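PDB 3H0N: uncharacterized protein DUF1470 from Jannaschia sp. CCS1, which is of unknown function but combines an ABATE domain with a treble-clef zinc finger and may act as a transcription regulator. Local coordinates for residues 16-20 and 155-159; 59-63 and 121-125; 89-93 and 130-134. All coordinates share one frame; numbering follows the deposited sequence. Where two conformers were deposited one is given.

Contact 1: residues 16-20 and 155-159; sequences LDLVN and RVYFD
Asn20 carries this contact, clasping the backbone of Val156 with its side-chain amide. Asn20 CB lies 4.1 Å from CD of Arg155; CG is turned anti to the carbonyl carbon (chi1 -78°), which lays the amide alongside Val156. Asn20 OD1 takes the N-H of Val156 on an in-plane lone pair (2.9 Å), and Asn20 ND2 gives a nearly straight bond, 173° at the hydrogen, to Val156 O at 2.9 Å. One residue is thus gripped at both N and O, on the strand edge turned away from strand 145-147, where Arg155 and Tyr157 pair with Cys148 and Gly146. Arg155, bent at chi2 and chi3, curls back past the amide so that NH1 reaches Asn20 O at 2.8 Å; the oxygen lies near the guanidinium plane, but the nitrogen sits above the carbonyl plane. NH1 also bonds Thr23 O, and NE bonds Ser26 O. Beside this polar group, Leu16 forks over the strand, CD2 meeting Val156 CG2 (3.8 Å) and CD1 meeting Phe158 CB (3.7 Å). Helix 10-22 therefore docks on the zinc-finger hairpin through an amide mimicking an antiparallel partner, while an arginine ties down C-terminal carbonyls, probably favoured by the helix dipole.

Contact 2: residues 59-63 and 121-125; sequences HVEGF and LVPMW
Phe63 lays its ring against Leu121, Val122 and Trp125 of helix 121-138, and the dense half of the contact gathers round it. Phe63 CE1 rests 3.8 Å from Trp125 CB, while the phenyl ring and the five-membered ring of the indole lie obliquely, centroids 5.8 Å apart and planes at 47°. Val122 comes at the same ring from another quarter, its CG2 lying 3.8 Å from Phe63 CE2. With CG1 anti to the backbone nitrogen (chi1 171°), the other methyl turns to the backbone of Gly62, Val122 CG1 standing 4.0 Å from Gly62 O. Here the main chains come nearest: the CA atoms of Gly62 and Val122 are 6.1 Å apart. The two segments run roughly side by side, with a crossing angle of -25° and axes 10.0 Å apart, and form part of the helical body of the ABATE domain; helix 10-22 closes over the inner side through Leu18 on Phe63 and Val14 on Trp125. The bond from Trp125 NE1 to Ser51 OG limits rotation of the indole. The other side is more open to solvent, with His59 and Leu121 partly exposed where Phe63 and Trp125 are buried, and the contacts of Leu121 are less certain, since it was modelled in two conformers. In the one described, Leu121 CD2 sits over the face of the His59 imidazole, 4.2 Å from its centroid and close to the ring normal, a CH-pi contact, and also abuts the edge of Phe63. The imidazole itself is steadied from its own side by Gly56, whose N-H bonds to ND1, and His59 CD2 lies 4.0 Å from Val122 CG2.

Contact 3: residues 89-93 and 130-134; sequences LNHLL and AEGLA. With NA (sodium ion), chain E.
Ala130 presents its single methyl to three leucines of helix 82-95, and this apolar cluster makes up most of the contact. Ala130 CB lies 4.0 Å from Leu92 CB and 3.9 Å from Leu93 CD2, with Leu89 CD2 a little farther off at 4.1 Å. Leu89 then reaches along the partner helix: its CG is anti to the carbonyl carbon (chi1 -66°), and Leu89 CD1 arrives 4.0 Å from Leu133 CB, the two side chains meeting at about a right angle. The small alanine is consistent with the close approach, 5.6 Å between the CA atoms of Leu89 and Ala130, although the axes, at 143°, are 9.6 Å apart. Polar interactions lie round the margin. Glu131 forms a salt bridge with Arg135, and Asn90 OD1 accepts a bond from Leu102 N of the second subunit, whose Leu102 also packs on Ala134. Metal binding is the third kind: Leu93 O holds sodium at 2.5 Å, joined by the oxygens of Arg94 and His96 and by three waters. Between the helices themselves the fit rests on shape and burial of hydrocarbon, whereas the sodium is met by backbone oxygens at the end of helix 82-95, probably made more negative by the helix dipole.

How the contacts relate
Contact 1 closes a long loop of the chain within which contacts 2 and 3 are nested, and those two interlock, their segments alternating in sequence. Helix 121-138 serves both: its start meets 59-63, and a later part meets 89-93, with centres 15 Å apart. Contacts 1 and 2 touch directly, Leu18 CD1 lying 3.8 Å from Phe63 O, although their centres are 18 Å apart; contacts 1 and 3 come no nearer than about 6 Å between nearest atoms. The metals are spread out: the Arg155 side chain is about 5 Å from zinc, that of Trp125 about 6 Å from the nickel bound by His113 and His115, and sodium sits at contact 3.

Contact 1: residues 16-20 and 155-159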
# COMPACT_ATOMS: atom_id res chain seq x y z
N LEU A 16 -5.13 -14.15 -7.88
CA LEU A 16 -4.57 -15.23 -8.72
C LEU A 16 -5.28 -16.53 -8.45
O LEU A 16 -5.68 -17.24 -9.39
CB LEU A 16 -3.07 -15.39 -8.48
CG LEU A 16 -2.22 -14.17 -8.85
CD1 LEU A 16 -0.83 -14.29 -8.19
CD2 LEU A 16 -2.06 -13.99 -10.37
N ASP A 17 -5.42 -16.87 -7.19
CA ASP A 17 -6.04 -18.13 -6.79
C ASP A 17 -7.53 -18.21 -7.23
O ASP A 17 -7.97 -19.26 -7.70
CB ASP A 17 -5.96 -18.34 -5.28
CG ASP A 17 -4.57 -18.70 -4.80
OD1 ASP A 17 -3.69 -18.97 -5.64
OD2 ASP A 17 -4.41 -18.73 -3.56
N LEU A 18 -8.24 -17.10 -7.09
CA LEU A 18 -9.67 -17.05 -7.42
C LEU A 18 -9.83 -17.21 -8.93
O LEU A 18 -10.66 -17.99 -9.40
CB LEU A 18 -10.29 -15.74 -6.91
CG LEU A 18 -11.72 -15.51 -7.41
CD1 LEU A 18 -12.70 -16.62 -7.00
CD2 LEU A 18 -12.14 -14.14 -6.90
N VAL A 19 -9.04 -16.47 -9.69
CA VAL A 19 -9.10 -16.61 -11.16
C VAL A 19 -8.77 -18.04 -11.55
O VAL A 19 -9.43 -18.61 -12.43
CB VAL A 19 -8.14 -15.59 -11.80
CG1 VAL A 19 -7.82 -15.96 -13.28
CG2 VAL A 19 -8.74 -14.17 -11.65
N ASN A 20 -7.77 -18.66 -10.91
CA ASN A 20 -7.34 -19.99 -11.33
C ASN A 20 -8.36 -21.06 -10.96
O ASN A 20 -8.49 -22.06 -11.66
CB ASN A 20 -5.95 -20.28 -10.82
CG ASN A 20 -4.88 -19.59 -11.65
OD1 ASN A 20 -5.12 -19.29 -12.83
ND2 ASN A 20 -3.73 -19.32 -11.06
N ARG A 155 -3.77 -21.11 -17.01
CA ARG A 155 -3.77 -20.53 -15.68
C ARG A 155 -2.81 -19.34 -15.63
O ARG A 155 -1.82 -19.27 -16.35
CB ARG A 155 -3.40 -21.56 -14.62
CG ARG A 155 -4.31 -22.76 -14.52
CD ARG A 155 -5.76 -22.44 -14.28
NE ARG A 155 -6.49 -22.20 -15.50
CZ ARG A 155 -7.76 -21.78 -15.55
NH1 ARG A 155 -8.47 -21.56 -14.45
NH2 ARG A 155 -8.37 -21.60 -16.73
N VAL A 156 -3.14 -18.42 -14.75
CA VAL A 156 -2.37 -17.18 -14.57
C VAL A 156 -1.36 -17.34 -13.43
O VAL A 156 -1.50 -18.17 -12.54
CB VAL A 156 -3.28 -15.95 -14.31
CG1 VAL A 156 -4.25 -15.74 -15.47
CG2 VAL A 156 -3.99 -16.01 -12.98
N TYR A 157 -0.34 -16.48 -13.48
CA TYR A 157 0.65 -16.47 -12.42
C TYR A 157 1.27 -15.10 -12.33
O TYR A 157 1.21 -14.29 -13.26
CB TYR A 157 1.71 -17.58 -12.62
CG TYR A 157 2.58 -17.40 -13.81
CD1 TYR A 157 2.14 -17.85 -15.07
CD2 TYR A 157 3.83 -16.80 -13.75
CE1 TYR A 157 2.92 -17.68 -16.19
CE2 TYR A 157 4.62 -16.66 -14.86
CZ TYR A 157 4.14 -17.06 -16.10
OH TYR A 157 4.92 -16.90 -17.23
N PHE A 158 1.84 -14.82 -11.16
CA PHE A 158 2.65 -13.63 -10.95
C PHE A 158 4.06 -14.12 -10.64
O PHE A 158 4.28 -14.88 -9.70
CB PHE A 158 2.12 -12.77 -9.80
CG PHE A 158 2.91 -11.52 -9.58
CD1 PHE A 158 4.00 -11.55 -8.75
CD2 PHE A 158 2.61 -10.34 -10.22
CE1 PHE A 158 4.80 -10.40 -8.56
CE2 PHE A 158 3.35 -9.20 -10.01
CZ PHE A 158 4.46 -9.25 -9.18
N ASP A 159 4.99 -13.75 -11.49
CA ASP A 159 6.39 -14.18 -11.41
C ASP A 159 7.09 -13.50 -10.24
O ASP A 159 7.26 -12.26 -10.21
CB ASP A 159 7.10 -13.81 -12.72
CG ASP A 159 8.53 -14.34 -12.82
OD1 ASP A 159 9.09 -14.86 -11.83
OD2 ASP A 159 9.07 -14.19 -13.95

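Contact 2: residues 59-63 and 121-125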
# COMPACT_ATOMS: atom_id res chain seq x y z
N HIS A 59 -22.66 -16.41 -1.66
CA HIS A 59 -21.44 -15.72 -2.07
C HIS A 59 -20.82 -16.30 -3.31
O HIS A 59 -19.95 -15.65 -3.94
CB HIS A 59 -20.42 -15.75 -0.93
CG HIS A 59 -20.90 -15.01 0.26
ND1 HIS A 59 -20.98 -15.57 1.52
CD2 HIS A 59 -21.40 -13.76 0.36
CE1 HIS A 59 -21.49 -14.67 2.35
NE2 HIS A 59 -21.77 -13.57 1.67
N VAL A 60 -21.21 -17.51 -3.71
CA VAL A 60 -20.57 -18.15 -4.85
C VAL A 60 -20.73 -17.29 -6.11
O VAL A 60 -19.73 -17.01 -6.79
CB VAL A 60 -21.14 -19.56 -5.06
CG1 VAL A 60 -20.72 -20.11 -6.45
CG2 VAL A 60 -20.70 -20.48 -3.91
N GLU A 61 -21.96 -16.82 -6.41
CA GLU A 61 -22.20 -16.02 -7.63
C GLU A 61 -21.35 -14.76 -7.63
O GLU A 61 -20.75 -14.40 -8.66
CB GLU A 61 -23.67 -15.67 -7.80
CG GLU A 61 -23.96 -14.87 -9.07
CD GLU A 61 -25.46 -14.61 -9.27
OE1 GLU A 61 -26.18 -15.57 -9.60
OE2 GLU A 61 -25.91 -13.45 -9.08
N GLY A 62 -21.21 -14.12 -6.47
CA GLY A 62 -20.41 -12.92 -6.38
C GLY A 62 -18.94 -13.18 -6.65
O GLY A 62 -18.25 -12.38 -7.31
N PHE A 63 -18.41 -14.29 -6.11
CA PHE A 63 -17.02 -14.63 -6.37
C PHE A 63 -16.77 -15.07 -7.83
O PHE A 63 -15.71 -14.79 -8.36
CB PHE A 63 -16.52 -15.65 -5.34
CG PHE A 63 -16.08 -15.03 -4.08
CD1 PHE A 63 -14.80 -14.51 -3.96
CD2 PHE A 63 -16.93 -14.92 -3.01
CE1 PHE A 63 -14.39 -13.91 -2.75
CE2 PHE A 63 -16.51 -14.33 -1.83
CZ PHE A 63 -15.24 -13.83 -1.73
N LEU A 121 -19.18 -8.92 2.46
CA LEU A 121 -18.14 -9.92 2.19
C LEU A 121 -17.60 -9.89 0.76
O LEU A 121 -16.40 -9.84 0.55
CB LEU A 121 -18.66 -11.32 2.58
CG LEU A 121 -17.61 -12.45 2.64
CD1 LEU A 121 -17.99 -13.54 3.65
CD2 LEU A 121 -17.42 -13.06 1.26
N VAL A 122 -18.48 -9.95 -0.24
CA VAL A 122 -18.04 -9.83 -1.63
C VAL A 122 -17.50 -8.43 -1.95
O VAL A 122 -16.43 -8.31 -2.58
CB VAL A 122 -19.11 -10.33 -2.62
CG1 VAL A 122 -18.71 -10.00 -4.08
CG2 VAL A 122 -19.31 -11.82 -2.46
N PRO A 123 -18.16 -7.36 -1.49
CA PRO A 123 -17.53 -6.04 -1.67
C PRO A 123 -16.16 -5.90 -1.02
O PRO A 123 -15.27 -5.29 -1.61
CB PRO A 123 -18.56 -5.09 -1.05
CG PRO A 123 -19.85 -5.76 -1.32
CD PRO A 123 -19.58 -7.23 -1.07
N MSE A 124 -15.98 -6.47 0.17
CA MSE A 124 -14.68 -6.42 0.84
C MSE A 124 -13.60 -7.08 -0.01
O MSE A 124 -12.52 -6.51 -0.22
CB MSE A 124 -14.72 -7.11 2.23
CG MSE A 124 -13.36 -7.53 2.78
SE MSE A 124 -13.66 -8.63 4.38
CE MSE A 124 -11.89 -9.26 4.75
N TRP A 125 -13.87 -8.31 -0.46
CA TRP A 125 -12.87 -9.06 -1.24
C TRP A 125 -12.65 -8.43 -2.60
O TRP A 125 -11.52 -8.45 -3.08
CB TRP A 125 -13.22 -10.55 -1.28
CG TRP A 125 -12.83 -11.19 0.02
CD1 TRP A 125 -13.65 -11.52 1.04
CD2 TRP A 125 -11.50 -11.41 0.47
NE1 TRP A 125 -12.89 -12.00 2.11
CE2 TRP A 125 -11.57 -11.92 1.78
CE3 TRP A 125 -10.25 -11.23 -0.12
CZ2 TRP A 125 -10.42 -12.24 2.52
CZ3 TRP A 125 -9.12 -11.55 0.62
CH2 TRP A 125 -9.21 -12.04 1.91

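Contact 3: residues 89-93 and 130-134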
# COMPACT_ATOMS: atom_id res chain seq x y z
N LEU A 89 -10.05 -1.64 -12.71
CA LEU A 89 -9.73 -1.66 -11.29
C LEU A 89 -10.19 -0.38 -10.58
O LEU A 89 -10.72 -0.43 -9.47
CB LEU A 89 -8.22 -1.86 -11.10
CG LEU A 89 -7.67 -3.22 -11.56
CD1 LEU A 89 -6.15 -3.21 -11.62
CD2 LEU A 89 -8.16 -4.37 -10.65
N ASN A 90 -10.06 0.76 -11.25
CA ASN A 90 -10.52 2.04 -10.68
C ASN A 90 -12.00 2.03 -10.42
O ASN A 90 -12.47 2.55 -9.42
CB ASN A 90 -10.15 3.22 -11.57
CG ASN A 90 -8.70 3.58 -11.49
OD1 ASN A 90 -8.00 3.17 -10.56
ND2 ASN A 90 -8.25 4.44 -12.41
N HIS A 91 -12.75 1.41 -11.31
CA HIS A 91 -14.18 1.35 -11.14
C HIS A 91 -14.56 0.46 -9.96
O HIS A 91 -15.49 0.78 -9.22
CB HIS A 91 -14.84 0.85 -12.40
CG HIS A 91 -16.31 0.67 -12.27
ND1 HIS A 91 -16.90 -0.58 -12.23
CD2 HIS A 91 -17.32 1.56 -12.15
CE1 HIS A 91 -18.21 -0.44 -12.11
NE2 HIS A 91 -18.49 0.85 -12.06
N LEU A 92 -13.84 -0.65 -9.78
CA LEU A 92 -14.08 -1.51 -8.61
C LEU A 92 -13.78 -0.81 -7.29
O LEU A 92 -14.51 -0.98 -6.31
CB LEU A 92 -13.30 -2.82 -8.72
CG LEU A 92 -13.68 -3.70 -9.89
CD1 LEU A 92 -12.70 -4.83 -9.92
CD2 LEU A 92 -15.14 -4.17 -9.74
N LEU A 93 -12.71 -0.02 -7.28
CA LEU A 93 -12.31 0.72 -6.08
C LEU A 93 -13.33 1.82 -5.74
O LEU A 93 -13.58 2.11 -4.57
CB LEU A 93 -10.89 1.30 -6.25
CG LEU A 93 -9.83 0.19 -6.28
CD1 LEU A 93 -8.53 0.71 -6.92
CD2 LEU A 93 -9.64 -0.40 -4.87
N ALA A 130 -8.81 -5.78 -5.85
CA ALA A 130 -8.56 -4.67 -6.77
C ALA A 130 -7.35 -3.84 -6.35
O ALA A 130 -6.52 -3.48 -7.15
CB ALA A 130 -9.81 -3.74 -6.96
N GLU A 131 -7.29 -3.52 -5.06
CA GLU A 131 -6.13 -2.75 -4.55
C GLU A 131 -4.83 -3.54 -4.75
O GLU A 131 -3.79 -3.01 -5.08
CB GLU A 131 -6.29 -2.29 -3.10
CG GLU A 131 -5.14 -1.38 -2.60
CD GLU A 131 -3.86 -2.11 -2.18
OE1 GLU A 131 -3.91 -3.32 -1.84
OE2 GLU A 131 -2.79 -1.44 -2.18
N GLY A 132 -4.90 -4.85 -4.53
CA GLY A 132 -3.69 -5.68 -4.64
C GLY A 132 -3.13 -5.67 -6.05
O GLY A 132 -1.92 -5.51 -6.29
N LEU A 133 -4.02 -5.82 -7.02
CA LEU A 133 -3.59 -5.73 -8.42
C LEU A 133 -3.13 -4.34 -8.78
O LEU A 133 -2.11 -4.15 -9.44
CB LEU A 133 -4.67 -6.21 -9.38
CG LEU A 133 -5.04 -7.66 -9.25
CD1 LEU A 133 -6.18 -7.97 -10.23
CD2 LEU A 133 -3.87 -8.61 -9.44
N ALA A 134 -3.89 -3.33 -8.35
CA ALA A 134 -3.53 -1.93 -8.61
C ALA A 134 -2.14 -1.59 -8.07
O ALA A 134 -1.37 -0.86 -8.70
CB ALA A 134 -4.60 -0.95 -8.07
NA NA E . -15.33 2.93 -3.05
O HOH W 1 -15.23 5.42 -3.53
O HOH W 2 -14.05 3.49 -1.20
O HOH W 3 -17.27 3.18 -1.73